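Local coordinates for regulator of G-protein signaling 16 (Mus musculus, PDB 3C7L) that speeds up GTP hydrolysis by G protein alpha subunits, driving them into the inactive GDP-bound form and so damping receptor signalling, including phototransduction, at residues Ala34-Glu42 against Met119-Ser130. Residues are numbered along the deposited sequence; the frame is centred on the assembly and turned at random.
Sequences AFHAFLKTE and MEKDSYPRFLKS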
ATOM      1  N   ALA A  34      13.321   3.755   4.497  1.00  8.13           N
ATOM      2  CA  ALA A  34      13.445   5.208   4.448  1.00  8.17           C
ATOM      3  C   ALA A  34      12.110   5.868   4.114  1.00  8.03           C
ATOM      4  O   ALA A  34      11.717   6.860   4.739  1.00  6.61           O
ATOM      5  CB  ALA A  34      14.494   5.604   3.415  1.00  7.54           C
ATOM      6  N   PHE A  35      11.413   5.312   3.126  1.00  8.24           N
ATOM      7  CA  PHE A  35      10.132   5.867   2.714  1.00  7.39           C
ATOM      8  C   PHE A  35       9.076   5.693   3.811  1.00  6.99           C
ATOM      9  O   PHE A  35       8.245   6.570   4.010  1.00  8.10           O
ATOM     10  CB  PHE A  35       9.663   5.218   1.401  1.00  5.81           C
ATOM     11  CG  PHE A  35       8.456   5.883   0.787  1.00  5.36           C
ATOM     12  CD1 PHE A  35       8.389   7.270   0.675  1.00  7.06           C
ATOM     13  CD2 PHE A  35       7.394   5.123   0.301  1.00  5.77           C
ATOM     14  CE1 PHE A  35       7.278   7.895   0.087  1.00  8.14           C
ATOM     15  CE2 PHE A  35       6.279   5.731  -0.289  1.00  7.83           C
ATOM     16  CZ  PHE A  35       6.220   7.119  -0.397  1.00  6.47           C
ATOM     17  N   HIS A  36       9.116   4.571   4.524  1.00  8.16           N
ATOM     18  CA  HIS A  36       8.148   4.329   5.591  1.00  7.63           C
ATOM     19  C   HIS A  36       8.295   5.399   6.671  1.00  8.23           C
ATOM     20  O   HIS A  36       7.306   5.961   7.139  1.00  5.24           O
ATOM     21  CB  HIS A  36       8.342   2.927   6.195  1.00  7.78           C
ATOM     22  CG  HIS A  36       7.287   2.544   7.189  1.00  8.35           C
ATOM     23  ND1 HIS A  36       7.392   2.823   8.534  1.00  9.90           N
ATOM     24  CD2 HIS A  36       6.083   1.948   7.024  1.00  9.25           C
ATOM     25  CE1 HIS A  36       6.297   2.419   9.156  1.00  8.64           C
ATOM     26  NE2 HIS A  36       5.487   1.884   8.262  1.00  7.81           N
ATOM     27  N   ALA A  37       9.535   5.694   7.046  1.00 10.05           N
ATOM     28  CA  ALA A  37       9.798   6.703   8.065  1.00  7.89           C
ATOM     29  C   ALA A  37       9.339   8.080   7.599  1.00  8.51           C
ATOM     30  O   ALA A  37       8.784   8.853   8.385  1.00  8.67           O
ATOM     31  CB  ALA A  37      11.275   6.728   8.401  1.00  9.52           C
ATOM     32  N   PHE A  38       9.562   8.385   6.321  1.00  6.12           N
ATOM     33  CA  PHE A  38       9.149   9.669   5.768  1.00  7.84           C
ATOM     34  C   PHE A  38       7.630   9.796   5.884  1.00  7.36           C
ATOM     35  O   PHE A  38       7.111  10.830   6.311  1.00  7.08           O
ATOM     36  CB  PHE A  38       9.572   9.778   4.297  1.00  7.66           C
ATOM     37  CG  PHE A  38       9.179  11.074   3.643  1.00  7.55           C
ATOM     38  CD1 PHE A  38       9.897  12.242   3.888  1.00  9.35           C
ATOM     39  CD2 PHE A  38       8.077  11.129   2.789  1.00  7.09           C
ATOM     40  CE1 PHE A  38       9.522  13.453   3.289  1.00  7.67           C
ATOM     41  CE2 PHE A  38       7.696  12.335   2.187  1.00  8.51           C
ATOM     42  CZ  PHE A  38       8.421  13.495   2.438  1.00  9.93           C
ATOM     43  N   LEU A  39       6.922   8.734   5.502  1.00  8.06           N
ATOM     44  CA  LEU A  39       5.464   8.711   5.562  1.00  6.93           C
ATOM     45  C   LEU A  39       4.920   8.798   6.988  1.00  6.97           C
ATOM     46  O   LEU A  39       3.921   9.463   7.240  1.00  7.02           O
ATOM     47  CB  LEU A  39       4.931   7.439   4.890  1.00  4.56           C
ATOM     48  CG  LEU A  39       5.204   7.327   3.390  1.00  7.49           C
ATOM     49  CD1 LEU A  39       4.583   6.055   2.828  1.00  6.79           C
ATOM     50  CD2 LEU A  39       4.638   8.545   2.686  1.00  6.03           C
ATOM     51  N   LYS A  40       5.576   8.121   7.918  1.00  8.98           N
ATOM     52  CA  LYS A  40       5.138   8.122   9.312  1.00 10.85           C
ATOM     53  C   LYS A  40       5.135   9.522   9.925  1.00 11.17           C
ATOM     54  O   LYS A  40       4.262   9.853  10.735  1.00  9.46           O
ATOM     55  CB  LYS A  40       6.034   7.193  10.139  1.00 13.57           C
ATOM     56  CG  LYS A  40       5.515   6.909  11.535  1.00 18.53           C
ATOM     57  CD  LYS A  40       6.336   5.819  12.216  1.00 23.03           C
ATOM     58  CE  LYS A  40       5.737   5.421  13.561  1.00 24.18           C
ATOM     59  NZ  LYS A  40       6.460   4.270  14.181  1.00 27.87           N
ATOM     60  N   THR A  41       6.100  10.352   9.542  1.00 11.08           N
ATOM     61  CA  THR A  41       6.155  11.696  10.098  1.00 13.44           C
ATOM     62  C   THR A  41       4.980  12.557   9.634  1.00 11.60           C
ATOM     63  O   THR A  41       4.692  13.593  10.238  1.00 13.59           O
ATOM     64  CB  THR A  41       7.480  12.406   9.755  1.00 12.99           C
ATOM     65  OG1 THR A  41       7.529  12.678   8.351  1.00 17.11           O
ATOM     66  CG2 THR A  41       8.666  11.527  10.145  1.00 11.37           C
ATOM     67  N   GLU A  42       4.306  12.151   8.559  1.00  9.29           N
ATOM     68  CA  GLU A  42       3.143  12.904   8.101  1.00  8.49           C
ATOM     69  C   GLU A  42       1.877  12.060   8.134  1.00  9.65           C
ATOM     70  O   GLU A  42       0.913  12.312   7.405  1.00  8.84           O
ATOM     71  CB  GLU A  42       3.360  13.505   6.707  1.00 10.28           C
ATOM     72  CG  GLU A  42       3.902  12.583   5.649  1.00 12.77           C
ATOM     73  CD  GLU A  42       4.084  13.310   4.330  1.00 13.89           C
ATOM     74  OE1 GLU A  42       3.420  12.940   3.345  1.00 19.00           O
ATOM     75  OE2 GLU A  42       4.889  14.262   4.280  1.00 15.07           O
ATOM     76  N   MET A 119       0.464   7.768  -3.073  1.00 13.31           N
ATOM     77  CA  MET A 119       1.897   7.881  -2.803  1.00 11.78           C
ATOM     78  C   MET A 119       2.687   8.359  -4.026  1.00 11.48           C
ATOM     79  O   MET A 119       3.378   9.378  -3.981  1.00  9.89           O
ATOM     80  CB  MET A 119       2.471   6.526  -2.347  1.00 11.29           C
ATOM     81  CG  MET A 119       1.925   6.000  -1.024  1.00 10.95           C
ATOM     82  SD  MET A 119       2.667   4.413  -0.510  1.00 10.06           S
ATOM     83  CE  MET A 119       1.665   3.258  -1.409  1.00  8.35           C
ATOM     84  N   GLU A 120       2.572   7.608  -5.116  1.00 11.63           N
ATOM     85  CA  GLU A 120       3.295   7.887  -6.351  1.00 12.65           C
ATOM     86  C   GLU A 120       3.164   9.306  -6.892  1.00 13.26           C
ATOM     87  O   GLU A 120       4.116   9.845  -7.447  1.00 12.59           O
ATOM     88  CB  GLU A 120       2.875   6.874  -7.426  1.00 11.17           C
ATOM     89  CG  GLU A 120       3.795   6.794  -8.631  1.00 11.02           C
ATOM     90  CD  GLU A 120       3.538   5.551  -9.471  1.00 11.97           C
ATOM     91  OE1 GLU A 120       2.359   5.170  -9.620  1.00  9.32           O
ATOM     92  OE2 GLU A 120       4.509   4.959  -9.994  1.00 10.03           O
ATOM     93  N   LYS A 121       2.003   9.926  -6.719  1.00 14.23           N
ATOM     94  CA  LYS A 121       1.818  11.272  -7.241  1.00 15.24           C
ATOM     95  C   LYS A 121       1.945  12.396  -6.218  1.00 14.31           C
ATOM     96  O   LYS A 121       1.677  13.552  -6.541  1.00 16.49           O
ATOM     97  CB  LYS A 121       0.463  11.377  -7.948  1.00 16.62           C
ATOM     98  CG  LYS A 121       0.334  10.505  -9.185  1.00 20.23           C
ATOM     99  CD  LYS A 121       1.422  10.819 -10.212  1.00 22.22           C
ATOM    100  CE  LYS A 121       1.244   9.990 -11.474  1.00 24.75           C
ATOM    101  NZ  LYS A 121       2.314  10.269 -12.477  1.00 26.79           N
ATOM    102  N   ASP A 122       2.355  12.071  -4.995  1.00 11.11           N
ATOM    103  CA  ASP A 122       2.492  13.100  -3.968  1.00 11.03           C
ATOM    104  C   ASP A 122       3.658  12.904  -2.996  1.00  9.75           C
ATOM    105  O   ASP A 122       4.672  13.607  -3.078  1.00  8.08           O
ATOM    106  CB  ASP A 122       1.194  13.218  -3.173  1.00 14.76           C
ATOM    107  CG  ASP A 122       1.323  14.152  -1.992  1.00 17.91           C
ATOM    108  OD1 ASP A 122       1.928  15.231  -2.156  1.00 19.51           O
ATOM    109  OD2 ASP A 122       0.817  13.813  -0.900  1.00 22.59           O
ATOM    110  N   SER A 123       3.519  11.949  -2.079  1.00  6.74           N
ATOM    111  CA  SER A 123       4.558  11.709  -1.082  1.00  7.91           C
ATOM    112  C   SER A 123       5.836  11.101  -1.639  1.00  8.53           C
ATOM    113  O   SER A 123       6.917  11.337  -1.099  1.00  9.29           O
ATOM    114  CB  SER A 123       4.010  10.838   0.056  1.00  7.92           C
ATOM    115  OG  SER A 123       3.426   9.634  -0.422  1.00  5.93           O
ATOM    116  N   TYR A 124       5.724  10.323  -2.713  1.00  8.40           N
ATOM    117  CA  TYR A 124       6.900   9.693  -3.318  1.00  8.58           C
ATOM    118  C   TYR A 124       7.836  10.763  -3.883  1.00  8.74           C
ATOM    119  O   TYR A 124       9.024  10.781  -3.565  1.00  8.63           O
ATOM    120  CB  TYR A 124       6.454   8.692  -4.393  1.00  8.81           C
ATOM    121  CG  TYR A 124       7.514   8.224  -5.376  1.00  8.70           C
ATOM    122  CD1 TYR A 124       8.731   7.680  -4.942  1.00  6.63           C
ATOM    123  CD2 TYR A 124       7.266   8.269  -6.749  1.00  6.78           C
ATOM    124  CE1 TYR A 124       9.672   7.188  -5.863  1.00  7.34           C
ATOM    125  CE2 TYR A 124       8.190   7.784  -7.670  1.00  9.31           C
ATOM    126  CZ  TYR A 124       9.386   7.244  -7.223  1.00  7.97           C
ATOM    127  OH  TYR A 124      10.270   6.753  -8.150  1.00  6.75           O
ATOM    128  N   PRO A 125       7.317  11.668  -4.728  1.00  7.46           N
ATOM    129  CA  PRO A 125       8.186  12.711  -5.275  1.00  9.03           C
ATOM    130  C   PRO A 125       8.762  13.618  -4.188  1.00  8.33           C
ATOM    131  O   PRO A 125       9.886  14.088  -4.309  1.00 10.47           O
ATOM    132  CB  PRO A 125       7.263  13.465  -6.226  1.00  7.64           C
ATOM    133  CG  PRO A 125       6.373  12.384  -6.731  1.00  9.47           C
ATOM    134  CD  PRO A 125       6.037  11.632  -5.458  1.00  8.71           C
ATOM    135  N   ARG A 126       8.000  13.871  -3.127  1.00  8.35           N
ATOM    136  CA  ARG A 126       8.514  14.722  -2.059  1.00  8.08           C
ATOM    137  C   ARG A 126       9.599  13.989  -1.271  1.00  6.62           C
ATOM    138  O   ARG A 126      10.538  14.607  -0.760  1.00  4.75           O
ATOM    139  CB  ARG A 126       7.380  15.198  -1.132  1.00 10.28           C
ATOM    140  CG  ARG A 126       6.497  16.259  -1.791  1.00  9.71           C
ATOM    141  CD  ARG A 126       5.462  16.879  -0.863  1.00 10.54           C
ATOM    142  NE  ARG A 126       4.400  15.953  -0.476  1.00 10.37           N
ATOM    143  CZ  ARG A 126       4.384  15.259   0.656  1.00 12.73           C
ATOM    144  NH1 ARG A 126       5.378  15.376   1.528  1.00 12.56           N
ATOM    145  NH2 ARG A 126       3.360  14.461   0.926  1.00 11.40           N
ATOM    146  N   PHE A 127       9.477  12.669  -1.189  1.00  6.21           N
ATOM    147  CA  PHE A 127      10.468  11.853  -0.489  1.00  6.18           C
ATOM    148  C   PHE A 127      11.798  11.964  -1.217  1.00  6.27           C
ATOM    149  O   PHE A 127      12.859  12.059  -0.589  1.00  6.82           O
ATOM    150  CB  PHE A 127      10.049  10.373  -0.470  1.00  7.63           C
ATOM    151  CG  PHE A 127      11.175   9.422  -0.113  1.00  9.00           C
ATOM    152  CD1 PHE A 127      11.751   9.445   1.155  1.00  7.91           C
ATOM    153  CD2 PHE A 127      11.666   8.518  -1.055  1.00 10.32           C
ATOM    154  CE1 PHE A 127      12.799   8.582   1.485  1.00 10.76           C
ATOM    155  CE2 PHE A 127      12.717   7.649  -0.734  1.00 11.37           C
ATOM    156  CZ  PHE A 127      13.282   7.683   0.538  1.00 10.23           C
ATOM    157  N   LEU A 128      11.736  11.930  -2.544  1.00  6.13           N
ATOM    158  CA  LEU A 128      12.942  12.008  -3.361  1.00  7.96           C
ATOM    159  C   LEU A 128      13.636  13.355  -3.244  1.00  9.77           C
ATOM    160  O   LEU A 128      14.839  13.459  -3.476  1.00  9.91           O
ATOM    161  CB  LEU A 128      12.606  11.725  -4.826  1.00  6.83           C
ATOM    162  CG  LEU A 128      12.043  10.329  -5.110  1.00  7.98           C
ATOM    163  CD1 LEU A 128      11.727  10.209  -6.603  1.00  7.21           C
ATOM    164  CD2 LEU A 128      13.048   9.260  -4.682  1.00  4.29           C
ATOM    165  N   LYS A 129      12.881  14.383  -2.880  1.00  9.95           N
ATOM    166  CA  LYS A 129      13.444  15.721  -2.741  1.00 14.32           C
ATOM    167  C   LYS A 129      13.719  16.081  -1.285  1.00 15.21           C
ATOM    168  O   LYS A 129      13.887  17.253  -0.950  1.00 18.73           O
ATOM    169  CB  LYS A 129      12.495  16.748  -3.370  1.00 17.76           C
ATOM    170  CG  LYS A 129      12.329  16.556  -4.867  1.00 21.06           C
ATOM    171  CD  LYS A 129      11.172  17.364  -5.426  1.00 24.09           C
ATOM    172  CE  LYS A 129      10.937  17.010  -6.887  1.00 25.18           C
ATOM    173  NZ  LYS A 129       9.652  17.563  -7.400  1.00 27.23           N
ATOM    174  N   SER A 130      13.774  15.069  -0.423  1.00 12.97           N
ATOM    175  CA  SER A 130      14.026  15.288   0.997  1.00 12.19           C
ATOM    176  C   SER A 130      15.410  14.767   1.372  1.00 12.44           C
ATOM    177  O   SER A 130      16.029  14.024   0.611  1.00 11.85           O
ATOM    178  CB  SER A 130      12.990  14.548   1.833  1.00 10.98           C
ATOM    179  OG  SER A 130      13.247  13.158   1.799  1.00  9.45           O
TER
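Phe38 and Phe127 mark a close backbone approach, CA to CA 6.8 Å, where the helical segments 34-40 and 119-128 cross at 112° with their axes 10.5 Å apart. Phe35 is a knob in the hole formed by Met119, Ser123, Tyr124 and Phe127. With CG anti to the backbone N (chi1 -171°), its ring reaches across the interface: Phe35 CD1 lies 3.6 Å from Phe127 CG, and Met119 SD sits at the ring edge, a Met-aromatic contact. The Phe127 ring in turn lies with one face against Phe35 CA, directs an edge toward the face of Phe38 in an offset edge-to-face pair, and meets Ala34 CB through CZ. One face of the Phe38 ring receives Phe127 CA in a CH-pi contact, 3.9 Å from the centroid. Leu39 CD2 packs 3.5 Å from Ser123 CB. Beyond the aromatic rings, Arg126 grips Glu42 end-on: NH2 donates to OE1 (2.9 Å, 177°) and NH1 to OE2 (3.0 Å), each oxygen using its syn lone pair, with the two flat groups nearly coplanar. Side-on, NE and NH2 of Arg126 also hold Asp122, meeting its carboxylate from above the plane. Leu25 of helix 22-25 and Ala132 of helix 131-134 also touch Phe127, tying the contact into the all-helical RGS domain. Four charged bonds to two carboxylates fix the guanidinium's rotation and probably offset the like charges of Glu42 and Asp122, while the interlocked aromatic cluster supplies the apolar part of the contact between the two helices.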